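Local atomic coordinates of DPS Protein (Brevibacillus brevis, PDB entry 1N1Q), a protein that probably protects DNA in stationary phase by oxidising ferrous iron with hydrogen peroxide and storing the ferric mineral inside a hollow shell of twelve subunits. Residues L13-Q16 against V17-V21; A61-V64 against L65-G69. All coordinates share one frame; numbering follows the deposited sequence.

Contact 1. Residues L13-Q16 against V17-V21; sequences LNRQ and VANWV
Gln16 and Asn19 both set CG beside the backbone N and anti to the carbonyl carbon (chi1 -63° and -81°), which brings their amides together on one flank of helix 4-33, three residues apart. Gln16 then folds at its second torsion, carrying OE1 to 3.2 Å from Asn19 ND2. The hydrogen bond is almost straight at the hydrogen, 174°, and leaves Asn19 within its own amide plane, yet it arrives above the carbonyl plane of Gln16 rather than on a lone pair, the two amides being steeply turned against each other. A water that donates to Gln16 OE1 over 2.7 Å accepts from Trp20 NE1 at 3.0 Å, linking the amide to the indole one turn further on. The indole keeps its CD1 edge near Gln16 O, 3.1 Å away, while Trp20 N bonds to that same oxygen in the regular i to i+4 pattern. Arg15 runs alongside Asn19, its CD 3.8 Å from Asn19 ND2. On another flank Val17, beta-branched and compact, rests CG2 on Leu13 O at 3.5 Å. Beyond the helix, Gln16 NE2 donates to Glu110, and Asn19 OD1 accepts from the backbone N of Ser83 and of Ile84. With an alanine in place of Asn19, Gln16 OE1 would probably lose its amide donor and those two backbone N-H groups their acceptor. Amides suit these buried positions because each offers a donor and an acceptor without a full charge, and the water accepts the indole N-H while donating to Gln16 OE1. The resulting polar network links Gln16, Asn19 and, through the water, Trp20 within the buried part of the bundle.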
ATOM      1  N   LEU A  13     -25.627  -2.413  22.708  1.00 15.06           N
ATOM      2  CA  LEU A  13     -24.917  -2.451  21.437  1.00 15.08           C
ATOM      3  C   LEU A  13     -23.490  -2.952  21.682  1.00 14.26           C
ATOM      4  O   LEU A  13     -23.003  -3.829  20.975  1.00 13.81           O
ATOM      5  CB  LEU A  13     -24.888  -1.045  20.822  1.00 14.86           C
ATOM      6  CG  LEU A  13     -25.546  -0.788  19.452  1.00 16.77           C
ATOM      7  CD1 LEU A  13     -26.644  -1.794  19.174  1.00 21.36           C
ATOM      8  CD2 LEU A  13     -26.087   0.632  19.428  1.00 15.39           C
ATOM      9  N   ASN A  14     -22.830  -2.393  22.690  1.00 14.13           N
ATOM     10  CA  ASN A  14     -21.458  -2.785  23.013  1.00 14.34           C
ATOM     11  C   ASN A  14     -21.349  -4.243  23.439  1.00 14.55           C
ATOM     12  O   ASN A  14     -20.298  -4.864  23.294  1.00 14.03           O
ATOM     13  CB  ASN A  14     -20.871  -1.874  24.101  1.00 14.06           C
ATOM     14  CG  ASN A  14     -20.228  -0.621  23.521  1.00 14.64           C
ATOM     15  OD1 ASN A  14     -19.633  -0.671  22.448  1.00 14.45           O
ATOM     16  ND2 ASN A  14     -20.322   0.498  24.238  1.00 12.97           N
ATOM     17  N   ARG A  15     -22.440  -4.786  23.964  1.00 15.03           N
ATOM     18  CA  ARG A  15     -22.473  -6.181  24.384  1.00 16.45           C
ATOM     19  C   ARG A  15     -22.281  -7.041  23.136  1.00 14.89           C
ATOM     20  O   ARG A  15     -21.597  -8.060  23.164  1.00 13.61           O
ATOM     21  CB  ARG A  15     -23.820  -6.491  25.021  1.00 16.98           C
ATOM     22  CG  ARG A  15     -23.771  -7.518  26.132  1.00 25.10           C
ATOM     23  CD  ARG A  15     -23.800  -8.941  25.614  1.00 33.33           C
ATOM     24  NE  ARG A  15     -24.467  -9.810  26.581  1.00 39.84           N
ATOM     25  CZ  ARG A  15     -25.733  -9.652  26.962  1.00 46.33           C
ATOM     26  NH1 ARG A  15     -26.464  -8.664  26.455  1.00 47.38           N
ATOM     27  NH2 ARG A  15     -26.266 -10.469  27.862  1.00 49.09           N
ATOM     28  N   GLN A  16     -22.892  -6.616  22.034  1.00 13.74           N
ATOM     29  CA  GLN A  16     -22.777  -7.349  20.786  1.00 13.24           C
ATOM     30  C   GLN A  16     -21.438  -7.076  20.111  1.00 12.69           C
ATOM     31  O   GLN A  16     -20.915  -7.915  19.382  1.00 11.47           O
ATOM     32  CB  GLN A  16     -23.943  -7.003  19.861  1.00 13.22           C
ATOM     33  CG  GLN A  16     -25.293  -7.399  20.437  1.00 13.49           C
ATOM     34  CD  GLN A  16     -25.283  -8.802  21.030  1.00 13.35           C
ATOM     35  OE1 GLN A  16     -24.826  -9.754  20.394  1.00 14.13           O
ATOM     36  NE2 GLN A  16     -25.785  -8.935  22.256  1.00 11.26           N
ATOM     37  N   VAL A  17     -20.888  -5.891  20.349  1.00 12.50           N
ATOM     38  CA  VAL A  17     -19.581  -5.554  19.802  1.00 12.15           C
ATOM     39  C   VAL A  17     -18.617  -6.545  20.441  1.00 12.37           C
ATOM     40  O   VAL A  17     -17.788  -7.141  19.762  1.00 12.07           O
ATOM     41  CB  VAL A  17     -19.141  -4.113  20.183  1.00 12.18           C
ATOM     42  CG1 VAL A  17     -17.652  -3.931  19.890  1.00 12.59           C
ATOM     43  CG2 VAL A  17     -19.947  -3.085  19.389  1.00 12.80           C
ATOM     44  N   ALA A  18     -18.759  -6.736  21.753  1.00 12.27           N
ATOM     45  CA  ALA A  18     -17.896  -7.654  22.485  1.00 12.92           C
ATOM     46  C   ALA A  18     -18.083  -9.085  21.982  1.00 12.84           C
ATOM     47  O   ALA A  18     -17.106  -9.814  21.788  1.00 12.78           O
ATOM     48  CB  ALA A  18     -18.199  -7.577  23.981  1.00 13.00           C
ATOM     49  N   ASN A  19     -19.339  -9.480  21.769  1.00 12.64           N
ATOM     50  CA  ASN A  19     -19.636 -10.827  21.291  1.00 12.24           C
ATOM     51  C   ASN A  19     -18.997 -11.103  19.941  1.00 11.75           C
ATOM     52  O   ASN A  19     -18.389 -12.154  19.741  1.00 11.60           O
ATOM     53  CB  ASN A  19     -21.147 -11.055  21.185  1.00 12.20           C
ATOM     54  CG  ASN A  19     -21.780 -11.395  22.515  1.00 12.71           C
ATOM     55  OD1 ASN A  19     -21.114 -11.908  23.408  1.00 13.04           O
ATOM     56  ND2 ASN A  19     -23.076 -11.133  22.647  1.00 11.70           N
ATOM     57  N   TRP A  20     -19.138 -10.162  19.011  1.00 11.49           N
ATOM     58  CA  TRP A  20     -18.577 -10.340  17.683  1.00 11.41           C
ATOM     59  C   TRP A  20     -17.063 -10.238  17.631  1.00 11.37           C
ATOM     60  O   TRP A  20     -16.432 -10.810  16.737  1.00 11.64           O
ATOM     61  CB  TRP A  20     -19.236  -9.373  16.695  1.00 11.60           C
ATOM     62  CG  TRP A  20     -20.603  -9.848  16.317  1.00 11.24           C
ATOM     63  CD1 TRP A  20     -21.802  -9.344  16.742  1.00 10.66           C
ATOM     64  CD2 TRP A  20     -20.910 -10.996  15.521  1.00 11.16           C
ATOM     65  NE1 TRP A  20     -22.837 -10.116  16.264  1.00 12.27           N
ATOM     66  CE2 TRP A  20     -22.318 -11.138  15.513  1.00 11.76           C
ATOM     67  CE3 TRP A  20     -20.130 -11.926  14.817  1.00 12.74           C
ATOM     68  CZ2 TRP A  20     -22.963 -12.171  14.828  1.00 12.57           C
ATOM     69  CZ3 TRP A  20     -20.770 -12.955  14.135  1.00 12.91           C
ATOM     70  CH2 TRP A  20     -22.174 -13.069  14.148  1.00 12.84           C
ATOM     71  N   VAL A  21     -16.474  -9.516  18.577  1.00 11.03           N
ATOM     72  CA  VAL A  21     -15.016  -9.419  18.628  1.00 11.08           C
ATOM     73  C   VAL A  21     -14.520 -10.800  19.055  1.00 11.16           C
ATOM     74  O   VAL A  21     -13.526 -11.301  18.543  1.00 11.66           O
ATOM     75  CB  VAL A  21     -14.545  -8.352  19.645  1.00 10.01           C
ATOM     76  CG1 VAL A  21     -13.014  -8.332  19.731  1.00 10.89           C
ATOM     77  CG2 VAL A  21     -15.049  -7.001  19.229  1.00  7.12           C
TER
HETATM   78  O   HOH W   1     -25.435  -9.954  17.731  1.00 18.15           O

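Contact 2. Residues A61-V64 against L65-G69. With FEO (mu-oxo-diiron), chain E.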
ATOM      1  N   ALA A  61     -20.122  -0.955  16.346  1.00 13.73           N
ATOM      2  CA  ALA A  61     -19.331   0.071  17.015  1.00 13.98           C
ATOM      3  C   ALA A  61     -19.643   1.467  16.479  1.00 14.28           C
ATOM      4  O   ALA A  61     -19.739   2.432  17.231  1.00 13.70           O
ATOM      5  CB  ALA A  61     -17.853  -0.229  16.850  1.00 13.74           C
ATOM      6  N   GLU A  62     -19.801   1.579  15.169  1.00 14.53           N
ATOM      7  CA  GLU A  62     -20.097   2.878  14.589  1.00 14.85           C
ATOM      8  C   GLU A  62     -21.506   3.360  14.883  1.00 14.52           C
ATOM      9  O   GLU A  62     -21.751   4.565  14.905  1.00 14.22           O
ATOM     10  CB  GLU A  62     -19.785   2.865  13.088  1.00 15.11           C
ATOM     11  CG  GLU A  62     -18.280   2.885  12.880  1.00 15.88           C
ATOM     12  CD  GLU A  62     -17.842   2.824  11.439  1.00 16.71           C
ATOM     13  OE1 GLU A  62     -18.692   2.624  10.549  1.00 17.04           O
ATOM     14  OE2 GLU A  62     -16.626   2.968  11.205  1.00 15.17           O
ATOM     15  N   ARG A  63     -22.418   2.428  15.140  1.00 13.98           N
ATOM     16  CA  ARG A  63     -23.777   2.810  15.499  1.00 14.08           C
ATOM     17  C   ARG A  63     -23.681   3.381  16.921  1.00 13.70           C
ATOM     18  O   ARG A  63     -24.361   4.353  17.259  1.00 13.60           O
ATOM     19  CB  ARG A  63     -24.721   1.598  15.449  1.00 14.58           C
ATOM     20  CG  ARG A  63     -26.171   1.917  15.810  1.00 14.65           C
ATOM     21  CD  ARG A  63     -26.752   3.002  14.904  1.00 15.56           C
ATOM     22  NE  ARG A  63     -27.995   3.551  15.441  1.00 14.16           N
ATOM     23  CZ  ARG A  63     -28.514   4.717  15.080  1.00 15.89           C
ATOM     24  NH1 ARG A  63     -27.904   5.466  14.171  1.00 16.02           N
ATOM     25  NH2 ARG A  63     -29.627   5.150  15.652  1.00 14.97           N
ATOM     26  N   VAL A  64     -22.828   2.779  17.750  1.00 13.69           N
ATOM     27  CA  VAL A  64     -22.632   3.266  19.118  1.00 13.57           C
ATOM     28  C   VAL A  64     -22.172   4.720  19.046  1.00 13.57           C
ATOM     29  O   VAL A  64     -22.697   5.591  19.736  1.00 13.20           O
ATOM     30  CB  VAL A  64     -21.552   2.444  19.872  1.00 13.54           C
ATOM     31  CG1 VAL A  64     -21.134   3.175  21.154  1.00 14.37           C
ATOM     32  CG2 VAL A  64     -22.088   1.057  20.211  1.00 13.89           C
ATOM     33  N   LEU A  65     -21.183   4.973  18.200  1.00 13.48           N
ATOM     34  CA  LEU A  65     -20.660   6.320  18.025  1.00 14.18           C
ATOM     35  C   LEU A  65     -21.745   7.271  17.511  1.00 14.12           C
ATOM     36  O   LEU A  65     -21.833   8.417  17.945  1.00 13.40           O
ATOM     37  CB  LEU A  65     -19.492   6.304  17.034  1.00 14.49           C
ATOM     38  CG  LEU A  65     -18.195   5.615  17.479  1.00 16.16           C
ATOM     39  CD1 LEU A  65     -17.338   5.286  16.268  1.00 17.79           C
ATOM     40  CD2 LEU A  65     -17.446   6.525  18.440  1.00 17.02           C
ATOM     41  N   SER A  66     -22.568   6.782  16.587  1.00 14.21           N
ATOM     42  CA  SER A  66     -23.638   7.572  16.000  1.00 14.34           C
ATOM     43  C   SER A  66     -24.708   7.994  17.000  1.00 14.83           C
ATOM     44  O   SER A  66     -25.434   8.955  16.746  1.00 14.72           O
ATOM     45  CB  SER A  66     -24.285   6.804  14.848  1.00 14.62           C
ATOM     46  OG  SER A  66     -23.358   6.631  13.791  1.00 14.24           O
ATOM     47  N   ILE A  67     -24.814   7.291  18.126  1.00 15.03           N
ATOM     48  CA  ILE A  67     -25.804   7.675  19.123  1.00 15.97           C
ATOM     49  C   ILE A  67     -25.152   8.329  20.343  1.00 16.37           C
ATOM     50  O   ILE A  67     -25.796   8.521  21.368  1.00 16.65           O
ATOM     51  CB  ILE A  67     -26.663   6.470  19.585  1.00 15.66           C
ATOM     52  CG1 ILE A  67     -25.768   5.374  20.172  1.00 15.42           C
ATOM     53  CG2 ILE A  67     -27.509   5.963  18.422  1.00 17.20           C
ATOM     54  CD1 ILE A  67     -26.546   4.349  21.007  1.00 18.54           C
ATOM     55  N   GLY A  68     -23.865   8.645  20.231  1.00 16.92           N
ATOM     56  CA  GLY A  68     -23.176   9.306  21.325  1.00 17.15           C
ATOM     57  C   GLY A  68     -22.417   8.484  22.349  1.00 17.40           C
ATOM     58  O   GLY A  68     -21.961   9.031  23.349  1.00 17.24           O
ATOM     59  N   GLY A  69     -22.262   7.184  22.118  1.00 17.65           N
ATOM     60  CA  GLY A  69     -21.527   6.371  23.071  1.00 17.66           C
ATOM     61  C   GLY A  69     -20.108   6.094  22.611  1.00 18.01           C
ATOM     62  O   GLY A  69     -19.665   6.606  21.588  1.00 17.80           O
TER
HETATM   63 FE1  FEO E 516     -15.516   1.807   9.897  1.00 15.94          FE
HETATM   64 FE2  FEO E 516     -17.061   3.427   7.415  1.00 45.01          FE
HETATM   65  O   FEO E 516     -15.649   2.197   8.044  1.00 17.18           O
HETATM   66  O   HOH W   2     -15.834   5.216   7.126  1.00 38.80           O
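One face of the Arg63 guanidinium carries Ile67 CG2, 3.5 Å above the plane and off-centre, near the edge of the group, while Ser66 CB approaches NH1 obliquely. A bend at chi2 (57°) turns the arginine forward, toward the C-terminal end of the helix, and its side chain crosses that of Ile67 at about a right angle. Arginine suits this place because the plane packs on a methyl while its N-H groups reach Asp123, in a salt bridge, and Thr126. Ser66 doubles the grip on Glu62 O: its N and its OG, the latter at 2.8 Å, donate from opposite faces of the carbonyl plane. Val64 O likewise takes two donors, the N of Ile67 and that of the glycine beyond; Gly69 N lies 2.9 Å from Val64 O. This last bond and Gly68 N to Leu65 O form a Schellman motif that ends the helix; Gly68 is its C-prime residue, with a positive phi (94°) at which a side chain would jam against the preceding carbonyl. Glu62, extended beyond CG, binds FE1 of the mu-oxo-diiron centre through OE2 at 2.1 Å. Asp58 of the same chain and His31 of a second subunit bind iron of this centre too, so the site is shared across the two-fold interface. Around this end of helix 39-66, Val64 packs on Leu13 and Asn14 of helix 4-33, Arg63 lies on Ala125 and Met129 of helix 124-148, and Leu65 meets Trp32 of the second subunit.

Overall arrangement
From the N terminus, helix 4-33 carries contact 1 and the following helix, 39-66, carries contact 2 at its C-terminal end. Each contact is local, made between adjacent turns of one chain stretch, so neither closes a long loop; they come in series, neither nesting nor crossing. Their centres lie 13 Å apart, and the two helices touch: Leu13 CD2 meets Arg63 CG at 3.8 Å, and Val17 CG2 comes within 3.7 Å of Ala61 N. Contact 1 belongs to the buried interior of the four-helix bundle, whereas contact 2 joins the end of its second long helix to the ferroxidase centre between subunits.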